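Local coordinates for protein VP5 (Halorubrum pleomorphic virus 6, PDB 6QGL) that probably serves as the envelope spike that drives fusion between the viral membrane and that of the archaeal host cell, at residues Pro378-Ile384 with Ser395-Trp401; Ala11-Ser15 with Ile311-Gly315; Gly369-Thr375 with Thr408-Ser414. One frame throughout, in Å; residues are numbered along the deposited sequence.

In the fold
The three contacts lie on the same side of the chain's centre and step outward, their centres about 18, 24 and 35 Å from it for contacts 2, 1 and 3. Contact 2 is mostly buried loop packing between residues far apart in sequence, held by apolar contact between two isoleucines. Contacts 1 and 3 are partly buried antiparallel strand pairs governed by backbone hydrogen bonds. Contact 1 is nested within the chain loop closed by contact 3; its Trp401 packs on Ile372 and Tyr411 of contact 3, and its Val396 on Tyr411. Tyr379 of contact 1 reaches the other way, onto Ala12, Ala13 and Thr314 of contact 2, while contacts 2 and 3 do not touch.

Contact 1 of 3, residues Pro378-Ile384 with Ser395-Trp401; sequences PYEGTAI and SVPAADW
Ile384 and Val396 form a hydrogen-bonded antiparallel pair, Ile384 N reaching Val396 O at 2.8 Å and Val396 N returning to Ile384 O at 2.9 Å. One step on, Ala383 faces Pro397 in a non-hydrogen-bonded pair, a position that suits proline because its nitrogen has no hydrogen to give. The bond from Ala398 N to Thr382 O, 3.2 Å, carries the pairing past Pro397.

Apolar packing centres on the Trp401 indole. Its CG lies beside the backbone N (chi1 -71°), bringing the ring under Val396 CG1, which sits over one face, displaced toward the rim. Ile384 crosses the indole at about a right angle, CD1 lying 3.9 Å from Trp401 CE2, and Pro378 CB comes obliquely to within 3.8 Å of Trp401 CD1. The small Ala398 methyl CB fits against Pro378 CB at 3.7 Å. The polar edge of the indole is not idle, since Trp401 NE1 makes a weak bond to Val396 O.

The turn from Tyr379 to Thr382 has bonds of its own: Thr382 N and OG1 both reach Tyr379 O from the same face of its plane, and Gly381 readily adopts the positive phi of 85° required. Together these form the open end of the beta hairpin of strands 382-388 and 393-397, entered through a type II turn.

Contact 2 of 3, residues Ala11-Ser15 with Ile311-Gly315; sequences AAAIS and IQDTG
Ile14 and Ile311 make the tight part of this contact, their side chains crossing at about a right angle. With Ile14 CG1 beside the backbone N (chi1 -47°), CG2 is left anti to that nitrogen, and this branch does most of the touching: it comes 3.6 Å from Ile311 CD1 and 3.8 Å from Ile311 CG1. Ile14 CG1 adds a flank contact with Ile311 CG1 at 3.9 Å. Branched aliphatic chains suit this buried spot because they fill it from two directions without polar atoms, and Phe447 packs on Ile311 from strand 447-454.

Beside them Thr314 turns toward Ala13. Its hydroxyl OG1 is modelled as a donor to Ala13 O, but that oxygen is crowded in the model, so the bond is doubtful. Tyr379 packs on both residues.

The contact thins away from the isoleucines: Ala12 barely meets residues 311-315, its methyl lying instead against Tyr379. Residues 11-14 lie within a predicted transmembrane helix, yet here form a type I turn closed by Ile14 N to Ala11 O at 2.8 Å. The whole is a beta turn of the N-terminal segment packed on the loop that connects the hairpin strands 305-311 and 317-324.

Contact 3 of 3, residues Gly369-Thr375 with Thr408-Ser414; sequences GGTITIT and TWSYDAS
Ile372 and Tyr411, with Ile374 and Trp409, are the hydrogen-bonded pairs of an antiparallel strand pair, part of a three-stranded sheet in which 409-412 lies between 371-374 and 402-403. Ile372 N meets Tyr411 O at 2.9 Å and Ile374 N meets Trp409 O at 2.8 Å, and the return bonds come from Tyr411 N and Trp409 N. Thr373 faces Ser410 between them, and Thr371 faces Asp412 beyond Ile372-Tyr411; both are non-hydrogen-bonded pairs. A further backbone bond joins Ala413 N to Gly370 O, and Gly370, with a positive phi of 82° and no side chain, lets its CA come close to Ser414 OG.

The side chains divide by face. Ile372, Ile374, Trp409 and Tyr411 lie on the apolar one, where Ile374 CG1, placed between the backbone N and the carbonyl carbon (chi1 60°), leans on Trp409 CB at 3.6 Å. Ile372 CD1 reaches Ala413 CB at 3.8 Å. Beta-branched threonines suit the partly exposed opposite face: Thr371 CG2 covers Ser410 CB at 3.8 Å, and Thr373 CG2 packs against Thr408 CB.

Farther out, Trp401 and Ile384 lie against the isoleucines, Asp416 holds Tyr411 OH, and Asn404 bonds Thr408 OG1. Asp412 OD1 accepts Ser414 N at 3.3 Å, an Asx turn, and the Ser414 hydroxyl OG adds a second bond to the same oxygen at 2.7 Å.

Contact 1 of 3, residues Pro378-Ile384 with Ser395-Trp401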
# COMPACT_ATOMS: atom_id res chain seq x y z
N PRO A 378 13.85 18.85 2.75
CA PRO A 378 14.12 17.88 3.83
C PRO A 378 13.06 16.78 3.85
O PRO A 378 11.88 17.05 3.59
CB PRO A 378 14.09 18.74 5.09
CG PRO A 378 13.21 19.88 4.76
CD PRO A 378 13.42 20.15 3.30
N TYR A 379 13.48 15.54 4.12
CA TYR A 379 12.59 14.37 4.12
C TYR A 379 11.73 14.31 5.37
O TYR A 379 12.22 14.53 6.48
CB TYR A 379 13.39 13.07 3.96
CG TYR A 379 14.41 13.06 2.83
CD1 TYR A 379 14.09 13.57 1.58
CD2 TYR A 379 15.64 12.44 2.99
CE1 TYR A 379 15.01 13.53 0.52
CE2 TYR A 379 16.57 12.39 1.94
CZ TYR A 379 16.24 12.93 0.71
OH TYR A 379 17.15 12.88 -0.32
N GLU A 380 10.43 14.00 5.19
CA GLU A 380 9.42 13.88 6.25
C GLU A 380 9.76 12.69 7.16
O GLU A 380 10.03 11.59 6.67
CB GLU A 380 8.00 13.74 5.66
CG GLU A 380 7.50 14.96 4.90
CD GLU A 380 6.09 14.90 4.32
OE1 GLU A 380 5.52 13.79 4.21
OE2 GLU A 380 5.56 15.98 3.96
N GLY A 381 9.77 12.93 8.47
CA GLY A 381 10.09 11.92 9.47
C GLY A 381 11.58 11.76 9.75
O GLY A 381 11.98 10.82 10.44
N THR A 382 12.41 12.67 9.19
CA THR A 382 13.86 12.67 9.39
C THR A 382 14.34 14.03 9.87
O THR A 382 13.70 15.04 9.58
CB THR A 382 14.66 12.25 8.13
OG1 THR A 382 14.55 13.26 7.13
CG2 THR A 382 14.27 10.89 7.58
N ALA A 383 15.47 14.05 10.57
CA ALA A 383 16.11 15.26 11.06
C ALA A 383 17.50 15.38 10.44
O ALA A 383 18.22 14.38 10.36
CB ALA A 383 16.21 15.25 12.57
N ILE A 384 17.86 16.58 9.96
CA ILE A 384 19.17 16.84 9.38
C ILE A 384 20.09 17.27 10.51
O ILE A 384 19.85 18.30 11.15
CB ILE A 384 19.16 17.85 8.19
CG1 ILE A 384 18.21 17.37 7.06
CG2 ILE A 384 20.58 18.07 7.64
CD1 ILE A 384 17.72 18.45 6.13
N SER A 395 20.45 19.21 15.58
CA SER A 395 19.50 18.31 14.93
C SER A 395 18.27 19.11 14.55
O SER A 395 17.63 19.71 15.42
CB SER A 395 19.15 17.13 15.84
OG SER A 395 18.36 16.19 15.13
N VAL A 396 17.98 19.18 13.25
CA VAL A 396 16.85 19.96 12.74
C VAL A 396 15.83 19.05 12.08
O VAL A 396 16.11 18.53 10.99
CB VAL A 396 17.28 21.12 11.80
CG1 VAL A 396 16.13 22.09 11.57
CG2 VAL A 396 18.51 21.86 12.33
N PRO A 397 14.62 18.86 12.67
CA PRO A 397 13.59 18.04 12.00
C PRO A 397 13.03 18.79 10.80
O PRO A 397 12.93 20.01 10.85
CB PRO A 397 12.53 17.84 13.09
CG PRO A 397 12.66 19.03 13.95
CD PRO A 397 14.10 19.45 13.93
N ALA A 398 12.67 18.06 9.72
CA ALA A 398 12.15 18.66 8.48
C ALA A 398 11.10 19.77 8.69
O ALA A 398 11.17 20.80 8.03
CB ALA A 398 11.60 17.59 7.56
N ALA A 399 10.18 19.56 9.66
CA ALA A 399 9.11 20.50 10.01
C ALA A 399 9.60 21.87 10.49
O ALA A 399 8.84 22.84 10.45
CB ALA A 399 8.20 19.88 11.06
N ASP A 400 10.87 21.96 10.93
CA ASP A 400 11.48 23.19 11.43
C ASP A 400 12.21 24.00 10.33
O ASP A 400 12.56 25.16 10.56
CB ASP A 400 12.40 22.90 12.62
CG ASP A 400 11.72 22.28 13.84
OD1 ASP A 400 10.56 21.82 13.70
OD2 ASP A 400 12.35 22.22 14.91
N TRP A 401 12.40 23.39 9.14
CA TRP A 401 13.05 24.03 7.99
C TRP A 401 12.05 24.94 7.25
O TRP A 401 11.02 24.46 6.77
CB TRP A 401 13.62 22.98 7.02
CG TRP A 401 14.83 22.26 7.54
CD1 TRP A 401 14.87 21.00 8.07
CD2 TRP A 401 16.18 22.74 7.54
NE1 TRP A 401 16.17 20.67 8.40
CE2 TRP A 401 16.99 21.72 8.09
CE3 TRP A 401 16.79 23.94 7.13
CZ2 TRP A 401 18.37 21.87 8.26
CZ3 TRP A 401 18.16 24.08 7.29
CH2 TRP A 401 18.94 23.06 7.85

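Contact 2 of 3, residues Ala11-Ser15 with Ile311-Gly315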
# COMPACT_ATOMS: atom_id res chain seq x y z
N ALA A 11 8.04 7.34 0.55
CA ALA A 11 8.73 8.13 1.57
C ALA A 11 9.73 9.02 0.84
O ALA A 11 10.41 8.53 -0.06
CB ALA A 11 9.45 7.21 2.55
N ALA A 12 9.80 10.32 1.17
CA ALA A 12 10.71 11.25 0.48
C ALA A 12 12.13 10.68 0.38
O ALA A 12 12.83 10.87 -0.63
CB ALA A 12 10.71 12.59 1.19
N ALA A 13 12.54 9.92 1.42
CA ALA A 13 13.85 9.27 1.51
C ALA A 13 13.98 8.06 0.61
O ALA A 13 15.08 7.74 0.22
CB ALA A 13 14.13 8.87 2.95
N ILE A 14 12.92 7.32 0.36
CA ILE A 14 13.03 6.14 -0.50
C ILE A 14 11.89 6.19 -1.52
O ILE A 14 10.73 6.35 -1.11
CB ILE A 14 13.06 4.79 0.28
CG1 ILE A 14 14.05 4.83 1.47
CG2 ILE A 14 13.40 3.60 -0.64
CD1 ILE A 14 13.75 3.83 2.49
N SER A 15 12.20 6.07 -2.83
CA SER A 15 11.20 6.09 -3.91
C SER A 15 10.12 5.02 -3.68
O SER A 15 9.01 5.15 -4.20
CB SER A 15 11.89 5.91 -5.26
OG SER A 15 12.79 6.97 -5.51
N ILE A 311 20.02 3.36 -1.12
CA ILE A 311 19.29 3.99 -2.23
C ILE A 311 20.23 4.94 -2.97
O ILE A 311 20.79 5.85 -2.35
CB ILE A 311 18.00 4.69 -1.70
CG1 ILE A 311 17.19 3.80 -0.68
CG2 ILE A 311 17.10 5.19 -2.85
CD1 ILE A 311 16.77 2.31 -1.11
N GLN A 312 20.41 4.72 -4.28
CA GLN A 312 21.32 5.50 -5.11
C GLN A 312 21.05 7.00 -5.13
O GLN A 312 21.97 7.78 -4.87
CB GLN A 312 21.37 4.94 -6.54
CG GLN A 312 21.95 3.53 -6.63
CD GLN A 312 22.04 3.03 -8.06
OE1 GLN A 312 21.75 3.75 -9.03
NE2 GLN A 312 22.44 1.78 -8.22
N ASP A 313 19.81 7.41 -5.45
CA ASP A 313 19.42 8.82 -5.53
C ASP A 313 19.46 9.56 -4.20
O ASP A 313 19.97 10.69 -4.14
CB ASP A 313 18.04 8.97 -6.18
CG ASP A 313 17.99 8.64 -7.65
OD1 ASP A 313 19.06 8.59 -8.30
OD2 ASP A 313 16.87 8.43 -8.17
N THR A 314 18.92 8.94 -3.13
CA THR A 314 18.82 9.48 -1.78
C THR A 314 20.11 9.44 -0.97
O THR A 314 20.42 10.41 -0.28
CB THR A 314 17.70 8.75 -1.02
OG1 THR A 314 16.50 8.80 -1.80
CG2 THR A 314 17.46 9.32 0.38
N GLY A 315 20.81 8.31 -1.01
CA GLY A 315 22.01 8.08 -0.22
C GLY A 315 21.68 7.39 1.09
O GLY A 315 22.59 7.03 1.85

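Contact 3 of 3, residues Gly369-Thr375 with Thr408-Ser414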
# COMPACT_ATOMS: atom_id res chain seq x y z
N GLY A 369 24.85 34.45 10.68
CA GLY A 369 24.03 34.86 11.82
C GLY A 369 23.18 33.75 12.40
O GLY A 369 22.02 33.98 12.75
N GLY A 370 23.74 32.54 12.45
CA GLY A 370 23.08 31.34 12.94
C GLY A 370 22.18 30.64 11.94
O GLY A 370 21.62 29.59 12.26
N THR A 371 22.03 31.19 10.72
CA THR A 371 21.15 30.59 9.71
C THR A 371 21.88 29.55 8.85
O THR A 371 22.92 29.86 8.26
CB THR A 371 20.43 31.67 8.88
OG1 THR A 371 20.03 32.73 9.74
CG2 THR A 371 19.21 31.13 8.14
N ILE A 372 21.33 28.33 8.79
CA ILE A 372 21.82 27.20 7.99
C ILE A 372 20.88 27.05 6.79
O ILE A 372 19.66 27.01 6.97
CB ILE A 372 21.86 25.89 8.85
CG1 ILE A 372 22.72 26.07 10.12
CG2 ILE A 372 22.31 24.68 8.03
CD1 ILE A 372 22.37 25.12 11.24
N THR A 373 21.43 26.97 5.56
CA THR A 373 20.64 26.82 4.35
C THR A 373 20.95 25.51 3.62
O THR A 373 22.12 25.16 3.45
CB THR A 373 20.77 28.06 3.44
OG1 THR A 373 20.71 29.25 4.23
CG2 THR A 373 19.70 28.13 2.35
N ILE A 374 19.89 24.80 3.19
CA ILE A 374 19.97 23.55 2.43
C ILE A 374 19.40 23.77 1.02
O ILE A 374 18.52 24.61 0.85
CB ILE A 374 19.32 22.35 3.20
CG1 ILE A 374 17.82 22.60 3.50
CG2 ILE A 374 20.11 22.05 4.49
CD1 ILE A 374 17.01 21.38 3.94
N THR A 375 19.93 23.05 0.00
CA THR A 375 19.53 23.24 -1.40
C THR A 375 18.54 22.17 -1.93
O THR A 375 18.31 22.09 -3.14
CB THR A 375 20.77 23.37 -2.31
OG1 THR A 375 21.50 22.15 -2.30
CG2 THR A 375 21.67 24.53 -1.91
N THR A 408 15.51 26.52 -1.94
CA THR A 408 16.34 26.47 -0.74
C THR A 408 15.48 26.56 0.53
O THR A 408 14.47 27.27 0.54
CB THR A 408 17.39 27.60 -0.74
OG1 THR A 408 16.73 28.86 -0.83
CG2 THR A 408 18.41 27.45 -1.86
N TRP A 409 15.90 25.86 1.59
CA TRP A 409 15.25 25.85 2.90
C TRP A 409 16.24 26.32 3.96
O TRP A 409 17.42 25.97 3.88
CB TRP A 409 14.72 24.45 3.26
CG TRP A 409 13.48 24.04 2.52
CD1 TRP A 409 12.22 24.01 3.01
CD2 TRP A 409 13.41 23.57 1.17
NE1 TRP A 409 11.34 23.57 2.04
CE2 TRP A 409 12.05 23.29 0.90
CE3 TRP A 409 14.35 23.35 0.15
CZ2 TRP A 409 11.61 22.81 -0.34
CZ3 TRP A 409 13.92 22.91 -1.08
CH2 TRP A 409 12.56 22.63 -1.32
N SER A 410 15.79 27.12 4.94
CA SER A 410 16.67 27.63 5.99
C SER A 410 16.12 27.44 7.41
O SER A 410 14.90 27.35 7.60
CB SER A 410 17.04 29.09 5.73
OG SER A 410 16.05 30.00 6.18
N TYR A 411 17.03 27.39 8.40
CA TYR A 411 16.73 27.27 9.83
C TYR A 411 17.67 28.18 10.63
O TYR A 411 18.86 28.25 10.30
CB TYR A 411 16.83 25.80 10.31
CG TYR A 411 16.69 25.62 11.81
CD1 TYR A 411 15.44 25.63 12.42
CD2 TYR A 411 17.81 25.46 12.62
CE1 TYR A 411 15.31 25.50 13.80
CE2 TYR A 411 17.69 25.33 14.00
CZ TYR A 411 16.44 25.35 14.59
OH TYR A 411 16.32 25.22 15.95
N ASP A 412 17.14 28.85 11.67
CA ASP A 412 17.90 29.75 12.55
C ASP A 412 18.35 29.00 13.81
O ASP A 412 17.55 28.77 14.73
CB ASP A 412 17.04 30.98 12.90
CG ASP A 412 17.80 32.18 13.45
OD1 ASP A 412 18.89 31.99 14.04
OD2 ASP A 412 17.30 33.31 13.30
N ALA A 413 19.63 28.62 13.84
CA ALA A 413 20.24 27.87 14.94
C ALA A 413 20.99 28.75 15.94
O ALA A 413 21.91 28.27 16.61
CB ALA A 413 21.14 26.78 14.38
N SER A 414 20.57 30.03 16.08
CA SER A 414 21.19 30.99 17.01
C SER A 414 21.05 30.61 18.49
O SER A 414 21.88 31.01 19.31
CB SER A 414 20.65 32.39 16.78
OG SER A 414 21.01 32.86 15.49